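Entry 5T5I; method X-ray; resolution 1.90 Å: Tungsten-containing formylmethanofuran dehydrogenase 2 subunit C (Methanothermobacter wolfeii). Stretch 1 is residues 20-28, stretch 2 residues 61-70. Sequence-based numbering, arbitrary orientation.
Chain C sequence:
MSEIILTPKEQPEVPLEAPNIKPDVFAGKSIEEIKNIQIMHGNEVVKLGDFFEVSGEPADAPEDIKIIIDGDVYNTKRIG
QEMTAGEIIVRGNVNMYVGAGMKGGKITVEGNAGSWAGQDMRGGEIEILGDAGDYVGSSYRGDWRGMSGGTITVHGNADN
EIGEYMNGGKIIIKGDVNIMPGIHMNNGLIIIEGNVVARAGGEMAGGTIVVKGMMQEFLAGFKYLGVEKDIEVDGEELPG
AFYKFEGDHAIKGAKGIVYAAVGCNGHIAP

Stretch 1 (20-28) NIKPDVFAG
Stretch 2 (61-70) APEDIKIIID

A short helix can be held against a strand without a single hydrogen bond between them; here isoleucines at alternate positions, Ile65, Ile67 and Ile69, together with a proline pair, make the packing. The contact between residues 20-28 and 61-70 of this formylmethanofuran dehydrogenase subunit buries 470 Å², summed over both sides. Its side-chain packing is mainly apolar, though backbone atoms such as Pro62 O, 3.5 Å from Pro23 CB, also take part.

The helical turn is built from Pro23 to Phe26 (phi/psi near -67/-34), with Lys22, extended at -162/151, at the N-cap position after Ile21 at -80/90. Its backbone bonds are internal: Phe26 N and Val25 N both reach Lys22 O, at 3.2 and 3.1 Å, and Ala27 N reaches Pro23 O at 2.9 Å. Ala27 then leaves helical geometry at -58/129, and Gly28 follows with a positive phi of 79°.

Stretch 2 opens with Ala61, extended at -111/138, whose C lies 3.9 Å from Ala27 CB. Pro62 (-64/-29) begins a 3-10 segment and marks the register, its CA 4.7 Å from Pro23 CA. Its ring, C-gamma endo, touches both the start of the helix and the residue just after it: Pro62 CD is 3.8 Å from Ala27 CB, and Pro62 CB is 4.0 Å from Pro23 CB, whose own ring is C-gamma exo. Pro62 CB also lies 3.8 Å from Asp24 N. Glu63 (-64/-22) and Asp64 (-96/9) take no part; the segment closes on itself through Asp64 N to Ala61 O (3.2 Å) and Ile65 N to Pro62 O (3.1 Å).

Ile65, at -107/133, turns its CA-to-CB bond toward the helix. With chi1 m and chi2 t, it places CD1 3.5 Å from Ala27 CA and 4.2 Å from Phe26 CB, while CG2 sits 3.9 Å from Pro23 CB.

The strand runs from Lys66 to Ile69, and the residues that touch alternate along it. Lys66 points away. Ile67 (-92/125, again m and t) points toward the helix, with 90 Å² covered, the largest area of any residue here. Its CD1 lies over one face of the Phe26 ring, 3.7 Å from the centroid and 18° off the normal, a CH-pi contact; Phe26 adopts chi1 -78° and chi2 33°. The same methyl is 3.5 Å from Lys22 C and 4.0 Å from Pro23 CD.

Ile68 is out of reach. Ile69 (-95/102, m and t), toward again, ends the contact with CD1 4.3 Å from CG2 of Ile21 (m, t); contacts thus drift from Ala27 back toward the start of stretch 1.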

ATOM      1  N   ASN C  20     -11.185 -36.146 -46.609  1.00 28.64           N
ATOM      2  CA  ASN C  20     -11.831 -37.330 -47.191  1.00 29.78           C
ATOM      3  C   ASN C  20     -11.838 -38.540 -46.242  1.00 33.62           C
ATOM      4  O   ASN C  20     -12.478 -39.538 -46.566  1.00 33.98           O
ATOM      5  CB  ASN C  20     -11.217 -37.694 -48.550  1.00 30.86           C
ATOM      6  CG  ASN C  20     -11.601 -36.746 -49.656  1.00 40.06           C
ATOM      7  OD1 ASN C  20     -12.679 -36.162 -49.647  1.00 33.77           O
ATOM      8  ND2 ASN C  20     -10.789 -36.666 -50.701  1.00 34.26           N
ATOM      9  N   ILE C  21     -11.157 -38.470 -45.071  1.00 30.14           N
ATOM     10  CA  ILE C  21     -11.251 -39.547 -44.079  1.00 28.96           C
ATOM     11  C   ILE C  21     -12.557 -39.324 -43.318  1.00 31.97           C
ATOM     12  O   ILE C  21     -12.600 -38.588 -42.334  1.00 30.69           O
ATOM     13  CB  ILE C  21     -10.032 -39.669 -43.135  1.00 30.82           C
ATOM     14  CG1 ILE C  21      -8.776 -40.014 -43.958  1.00 31.59           C
ATOM     15  CG2 ILE C  21     -10.287 -40.787 -42.068  1.00 31.04           C
ATOM     16  CD1 ILE C  21      -7.446 -39.975 -43.177  1.00 36.42           C
ATOM     17  N   LYS C  22     -13.623 -39.916 -43.826  1.00 29.48           N
ATOM     18  CA  LYS C  22     -14.937 -39.863 -43.203  1.00 29.26           C
ATOM     19  C   LYS C  22     -15.842 -40.969 -43.750  1.00 34.57           C
ATOM     20  O   LYS C  22     -15.690 -41.347 -44.914  1.00 34.50           O
ATOM     21  CB  LYS C  22     -15.609 -38.489 -43.360  1.00 29.91           C
ATOM     22  CG  LYS C  22     -15.709 -37.938 -44.775  1.00 36.53           C
ATOM     23  CD  LYS C  22     -16.639 -36.723 -44.784  1.00 38.18           C
ATOM     24  CE  LYS C  22     -16.567 -35.825 -46.003  1.00 37.12           C
ATOM     25  NZ  LYS C  22     -15.555 -34.744 -45.862  1.00 52.90           N
ATOM     26  N   PRO C  23     -16.804 -41.474 -42.952  1.00 33.10           N
ATOM     27  CA  PRO C  23     -17.694 -42.547 -43.455  1.00 34.09           C
ATOM     28  C   PRO C  23     -18.437 -42.224 -44.765  1.00 38.75           C
ATOM     29  O   PRO C  23     -18.646 -43.128 -45.579  1.00 39.35           O
ATOM     30  CB  PRO C  23     -18.656 -42.768 -42.282  1.00 35.90           C
ATOM     31  CG  PRO C  23     -17.871 -42.357 -41.076  1.00 39.61           C
ATOM     32  CD  PRO C  23     -17.102 -41.161 -41.539  1.00 35.07           C
ATOM     33  N   ASP C  24     -18.780 -40.933 -44.998  1.00 33.50           N
ATOM     34  CA  ASP C  24     -19.475 -40.487 -46.219  1.00 33.59           C
ATOM     35  C   ASP C  24     -18.683 -40.782 -47.513  1.00 37.92           C
ATOM     36  O   ASP C  24     -19.283 -41.127 -48.531  1.00 38.13           O
ATOM     37  CB  ASP C  24     -19.802 -38.990 -46.142  1.00 34.49           C
ATOM     38  CG  ASP C  24     -20.683 -38.636 -44.964  1.00 43.08           C
ATOM     39  OD1 ASP C  24     -20.154 -38.573 -43.820  1.00 40.48           O
ATOM     40  OD2 ASP C  24     -21.905 -38.473 -45.168  1.00 48.45           O
ATOM     41  N   VAL C  25     -17.345 -40.663 -47.465  1.00 33.74           N
ATOM     42  CA  VAL C  25     -16.491 -40.937 -48.624  1.00 33.91           C
ATOM     43  C   VAL C  25     -16.192 -42.431 -48.715  1.00 38.15           C
ATOM     44  O   VAL C  25     -16.130 -42.959 -49.817  1.00 38.84           O
ATOM     45  CB  VAL C  25     -15.193 -40.096 -48.575  1.00 37.02           C
ATOM     46  CG1 VAL C  25     -14.250 -40.447 -49.730  1.00 37.32           C
ATOM     47  CG2 VAL C  25     -15.524 -38.606 -48.603  1.00 35.67           C
ATOM     48  N   PHE C  26     -15.972 -43.106 -47.566  1.00 34.66           N
ATOM     49  CA  PHE C  26     -15.638 -44.536 -47.543  1.00 34.65           C
ATOM     50  C   PHE C  26     -16.826 -45.388 -47.985  1.00 40.19           C
ATOM     51  O   PHE C  26     -16.615 -46.463 -48.543  1.00 40.95           O
ATOM     52  CB  PHE C  26     -15.126 -44.961 -46.151  1.00 35.68           C
ATOM     53  CG  PHE C  26     -13.692 -44.592 -45.811  1.00 35.85           C
ATOM     54  CD1 PHE C  26     -13.119 -43.416 -46.293  1.00 37.36           C
ATOM     55  CD2 PHE C  26     -12.960 -45.356 -44.914  1.00 37.46           C
ATOM     56  CE1 PHE C  26     -11.800 -43.082 -45.973  1.00 37.26           C
ATOM     57  CE2 PHE C  26     -11.649 -45.010 -44.582  1.00 39.37           C
ATOM     58  CZ  PHE C  26     -11.083 -43.871 -45.106  1.00 36.83           C
ATOM     59  N   ALA C  27     -18.074 -44.892 -47.792  1.00 37.99           N
ATOM     60  CA  ALA C  27     -19.289 -45.624 -48.190  1.00 38.84           C
ATOM     61  C   ALA C  27     -19.312 -45.954 -49.686  1.00 44.22           C
ATOM     62  O   ALA C  27     -19.060 -45.078 -50.513  1.00 43.39           O
ATOM     63  CB  ALA C  27     -20.529 -44.830 -47.810  1.00 39.13           C
ATOM     64  N   GLY C  28     -19.562 -47.227 -49.998  1.00 42.63           N
ATOM     65  CA  GLY C  28     -19.646 -47.733 -51.365  1.00 43.27           C
ATOM     66  C   GLY C  28     -18.324 -47.994 -52.065  1.00 47.86           C
ATOM     67  O   GLY C  28     -18.328 -48.338 -53.248  1.00 48.33           O
ATOM     68  N   ALA C  61     -23.563 -47.895 -46.952  1.00 44.27           N
ATOM     69  CA  ALA C  61     -24.128 -46.722 -46.270  1.00 43.43           C
ATOM     70  C   ALA C  61     -23.163 -46.164 -45.204  1.00 45.93           C
ATOM     71  O   ALA C  61     -22.561 -46.947 -44.469  1.00 46.34           O
ATOM     72  CB  ALA C  61     -25.448 -47.114 -45.624  1.00 44.33           C
ATOM     73  N   PRO C  62     -23.006 -44.829 -45.084  1.00 41.54           N
ATOM     74  CA  PRO C  62     -22.066 -44.293 -44.079  1.00 40.12           C
ATOM     75  C   PRO C  62     -22.419 -44.594 -42.625  1.00 42.14           C
ATOM     76  O   PRO C  62     -21.512 -44.693 -41.804  1.00 41.01           O
ATOM     77  CB  PRO C  62     -22.051 -42.794 -44.367  1.00 41.23           C
ATOM     78  CG  PRO C  62     -23.315 -42.516 -45.078  1.00 46.15           C
ATOM     79  CD  PRO C  62     -23.630 -43.742 -45.866  1.00 42.76           C
ATOM     80  N   GLU C  63     -23.721 -44.745 -42.308  1.00 39.04           N
ATOM     81  CA  GLU C  63     -24.181 -45.073 -40.951  1.00 39.71           C
ATOM     82  C   GLU C  63     -23.691 -46.450 -40.481  1.00 45.97           C
ATOM     83  O   GLU C  63     -23.639 -46.682 -39.272  1.00 46.29           O
ATOM     84  CB  GLU C  63     -25.721 -44.967 -40.806  1.00 41.44           C
ATOM     85  CG  GLU C  63     -26.540 -45.803 -41.782  1.00 49.12           C
ATOM     86  CD  GLU C  63     -27.058 -45.069 -43.004  1.00 71.09           C
ATOM     87  OE1 GLU C  63     -28.154 -45.437 -43.481  1.00 71.01           O
ATOM     88  OE2 GLU C  63     -26.356 -44.168 -43.519  1.00 64.55           O
ATOM     89  N   ASP C  64     -23.337 -47.358 -41.422  1.00 42.40           N
ATOM     90  CA  ASP C  64     -22.816 -48.686 -41.093  1.00 42.88           C
ATOM     91  C   ASP C  64     -21.278 -48.739 -41.116  1.00 45.90           C
ATOM     92  O   ASP C  64     -20.729 -49.822 -40.968  1.00 46.74           O
ATOM     93  CB  ASP C  64     -23.398 -49.736 -42.058  1.00 45.77           C
ATOM     94  CG  ASP C  64     -24.910 -49.778 -42.063  1.00 56.96           C
ATOM     95  OD1 ASP C  64     -25.511 -49.675 -40.966  1.00 58.68           O
ATOM     96  OD2 ASP C  64     -25.493 -49.913 -43.155  1.00 62.09           O
ATOM     97  N   ILE C  65     -20.582 -47.592 -41.242  1.00 40.88           N
ATOM     98  CA  ILE C  65     -19.120 -47.565 -41.294  1.00 39.88           C
ATOM     99  C   ILE C  65     -18.530 -47.030 -40.013  1.00 42.38           C
ATOM    100  O   ILE C  65     -18.924 -45.960 -39.539  1.00 40.90           O
ATOM    101  CB  ILE C  65     -18.617 -46.772 -42.527  1.00 42.39           C
ATOM    102  CG1 ILE C  65     -18.871 -47.608 -43.796  1.00 43.26           C
ATOM    103  CG2 ILE C  65     -17.120 -46.404 -42.390  1.00 42.61           C
ATOM    104  CD1 ILE C  65     -18.668 -46.959 -45.046  1.00 49.24           C
ATOM    105  N   LYS C  66     -17.524 -47.755 -39.505  1.00 39.04           N
ATOM    106  CA  LYS C  66     -16.727 -47.382 -38.350  1.00 37.82           C
ATOM    107  C   LYS C  66     -15.266 -47.355 -38.817  1.00 40.18           C
ATOM    108  O   LYS C  66     -14.715 -48.405 -39.151  1.00 39.29           O
ATOM    109  CB  LYS C  66     -16.914 -48.401 -37.226  1.00 40.57           C
ATOM    110  CG  LYS C  66     -16.225 -48.027 -35.925  1.00 55.13           C
ATOM    111  CD  LYS C  66     -16.124 -49.249 -35.008  1.00 66.13           C
ATOM    112  CE  LYS C  66     -15.991 -48.905 -33.547  1.00 77.63           C
ATOM    113  NZ  LYS C  66     -17.106 -49.458 -32.736  1.00 85.16           N
ATOM    114  N   ILE C  67     -14.651 -46.161 -38.880  1.00 35.42           N
ATOM    115  CA  ILE C  67     -13.249 -46.027 -39.266  1.00 34.97           C
ATOM    116  C   ILE C  67     -12.404 -46.067 -37.997  1.00 39.16           C
ATOM    117  O   ILE C  67     -12.622 -45.259 -37.092  1.00 38.21           O
ATOM    118  CB  ILE C  67     -12.965 -44.735 -40.080  1.00 37.25           C
ATOM    119  CG1 ILE C  67     -13.852 -44.666 -41.347  1.00 37.38           C
ATOM    120  CG2 ILE C  67     -11.463 -44.671 -40.463  1.00 37.19           C
ATOM    121  CD1 ILE C  67     -13.835 -43.318 -42.116  1.00 36.38           C
ATOM    122  N   ILE C  68     -11.426 -46.982 -37.935  1.00 36.35           N
ATOM    123  CA  ILE C  68     -10.506 -47.073 -36.805  1.00 36.52           C
ATOM    124  C   ILE C  68      -9.132 -46.657 -37.304  1.00 39.52           C
ATOM    125  O   ILE C  68      -8.568 -47.338 -38.160  1.00 40.04           O
ATOM    126  CB  ILE C  68     -10.472 -48.494 -36.172  1.00 40.15           C
ATOM    127  CG1 ILE C  68     -11.895 -48.926 -35.721  1.00 40.50           C
ATOM    128  CG2 ILE C  68      -9.466 -48.534 -34.994  1.00 39.56           C
ATOM    129  CD1 ILE C  68     -12.009 -50.317 -35.072  1.00 48.73           C
ATOM    130  N   ILE C  69      -8.581 -45.557 -36.760  1.00 34.41           N
ATOM    131  CA  ILE C  69      -7.224 -45.130 -37.092  1.00 33.26           C
ATOM    132  C   ILE C  69      -6.393 -45.745 -35.984  1.00 37.31           C
ATOM    133  O   ILE C  69      -6.435 -45.266 -34.847  1.00 36.08           O
ATOM    134  CB  ILE C  69      -7.064 -43.599 -37.210  1.00 35.20           C
ATOM    135  CG1 ILE C  69      -8.045 -43.056 -38.270  1.00 35.35           C
ATOM    136  CG2 ILE C  69      -5.600 -43.247 -37.548  1.00 36.91           C
ATOM    137  CD1 ILE C  69      -7.943 -41.600 -38.597  1.00 39.28           C
ATOM    138  N   ASP C  70      -5.716 -46.856 -36.284  1.00 36.11           N
ATOM    139  CA  ASP C  70      -4.975 -47.622 -35.286  1.00 36.57           C
ATOM    140  C   ASP C  70      -3.563 -47.082 -35.088  1.00 39.74           C
ATOM    141  O   ASP C  70      -2.585 -47.779 -35.341  1.00 39.90           O
ATOM    142  CB  ASP C  70      -4.966 -49.124 -35.648  1.00 39.36           C
ATOM    143  CG  ASP C  70      -4.526 -50.034 -34.515  1.00 47.19           C
ATOM    144  OD1 ASP C  70      -4.732 -49.662 -33.337  1.00 46.99           O
ATOM    145  OD2 ASP C  70      -3.965 -51.110 -34.803  1.00 51.73           O
TER